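Local coordinates for PHA granule-associated protein (Aeromonas hydrophila, PDB 5IP0) that binds polyhydroxyalkanoate as a phasin and probably coats the surface of the polymer granules as an amphiphilic, surfactant-like layer, at the interface of chains A and B. Sequence-based numbering; all coordinates share one arbitrary frame. Chains: chain A/B, PHA granule-associated protein.

The interface of chains A and B. Residues chain A 39, 42-43; chain B 21, 24-25, 28.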
loop_
_atom_site.group_PDB
_atom_site.type_symbol
_atom_site.label_atom_id
_atom_site.label_comp_id
_atom_site.label_asym_id
_atom_site.label_seq_id
_atom_site.Cartn_x
_atom_site.Cartn_y
_atom_site.Cartn_z
ATOM N N LEU A 39 3.555 2.427 -3.862
ATOM C CA LEU A 39 3.186 2.739 -5.236
ATOM C C LEU A 39 4.388 3.120 -6.079
ATOM O O LEU A 39 4.505 2.688 -7.230
ATOM C CB LEU A 39 2.159 3.868 -5.260
ATOM C CG LEU A 39 1.828 4.552 -6.601
ATOM C CD1 LEU A 39 1.471 3.598 -7.719
ATOM C CD2 LEU A 39 0.686 5.503 -6.385
ATOM N N ALA A 42 6.529 -0.002 -6.715
ATOM C CA ALA A 42 5.857 -0.843 -7.695
ATOM C C ALA A 42 5.999 -0.258 -9.098
ATOM O O ALA A 42 6.400 -0.957 -10.038
ATOM C CB ALA A 42 4.386 -1.008 -7.303
ATOM N N ASN A 43 5.726 1.038 -9.253
ATOM C CA ASN A 43 5.850 1.630 -10.572
ATOM C C ASN A 43 7.276 1.529 -11.089
ATOM O O ASN A 43 7.489 1.324 -12.289
ATOM C CB ASN A 43 5.394 3.081 -10.530
ATOM C CG ASN A 43 3.888 3.220 -10.549
ATOM O OD1 ASN A 43 3.165 2.268 -10.861
ATOM N ND2 ASN A 43 3.404 4.412 -10.219
ATOM N N THR B 21 0.249 1.051 -14.307
ATOM C CA THR B 21 0.156 2.225 -13.453
ATOM C C THR B 21 -1.284 2.469 -13.037
ATOM O O THR B 21 -1.583 2.582 -11.843
ATOM C CB THR B 21 0.727 3.444 -14.165
ATOM O OG1 THR B 21 1.801 3.028 -15.014
ATOM C CG2 THR B 21 1.266 4.429 -13.130
ATOM N N ASN B 24 -1.925 0.134 -10.316
ATOM C CA ASN B 24 -1.229 0.453 -9.072
ATOM C C ASN B 24 -1.791 1.724 -8.445
ATOM O O ASN B 24 -2.127 1.746 -7.250
ATOM C CB ASN B 24 0.273 0.569 -9.323
ATOM C CG ASN B 24 0.943 -0.796 -9.469
ATOM O OD1 ASN B 24 0.966 -1.588 -8.531
ATOM N ND2 ASN B 24 1.491 -1.069 -10.644
ATOM N N GLN B 25 -1.964 2.773 -9.257
ATOM C CA GLN B 25 -2.581 4.006 -8.773
ATOM C C GLN B 25 -3.909 3.712 -8.097
ATOM O O GLN B 25 -4.142 4.115 -6.951
ATOM C CB GLN B 25 -2.774 4.991 -9.927
ATOM C CG GLN B 25 -1.481 5.379 -10.648
ATOM C CD GLN B 25 -0.610 6.321 -9.836
ATOM O OE1 GLN B 25 -1.060 6.883 -8.832
ATOM N NE2 GLN B 25 0.641 6.509 -10.268
ATOM N N ALA B 28 -3.682 2.253 -4.579
ATOM C CA ALA B 28 -3.251 3.222 -3.582
ATOM C C ALA B 28 -4.308 4.304 -3.369
ATOM O O ALA B 28 -4.547 4.731 -2.229
ATOM C CB ALA B 28 -1.918 3.810 -4.012
#
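Helix 17-60 of chain A lies against helix 14-50 of chain B here, in one patch of a two-fold symmetric interface between copies of the phasin; a twin of each contact recurs with the chains exchanged. About 213 Å² of protein surface is hidden in the patch, 64 Å² of it on A:Leu39 and 44 Å² on A:Asn43. No nitrogen or oxygen of one chain comes within bonding reach of the other, so the fit rests on van der Waals contact although several of the side chains end in amides. Whether this pairing is the one used in solution or on granules cannot be settled from the structure alone.

A:Leu39 reaches across with CG anti to its backbone N (chi1 168°), which carries both methyls into the face formed by B:Asn24, B:Gln25 and B:Ala28. The two branches divide the work. CD1 of A:Leu39 rests on the base of B:Asn24, 3.6 Å from its CB, where the two side chains cross obliquely. CD2 of A:Leu39 meets the tip of B:Gln25, whose chain bends at chi2 (-74°) and crosses the leucine at about a right angle; the same methyl is 3.9 Å from CB of B:Ala28, so it is bordered by both residues.

A:Asn43, one turn further along, has CG anti to its carbonyl carbon and crosses B:Thr21 at about a right angle. The threonine methyl sits obliquely off the outer end of the amide and touches both its heteroatoms, with CG2 of B:Thr21 3.6 Å from ND2 of A:Asn43 and 3.7 Å from its OD1. The side chains of A:Asn43 and B:Asn24 run past each other in opposite directions, their amide planes 81° apart, nearly perpendicular and thus unstacked. Towards B:Gln25 the turn is smaller; as modelled, though amide O and N are hard to tell apart at 3.00 Å, two nitrogens meet there in a contact and not a hydrogen bond, ND2 of A:Asn43 standing 3.5 Å from NE2 of B:Gln25.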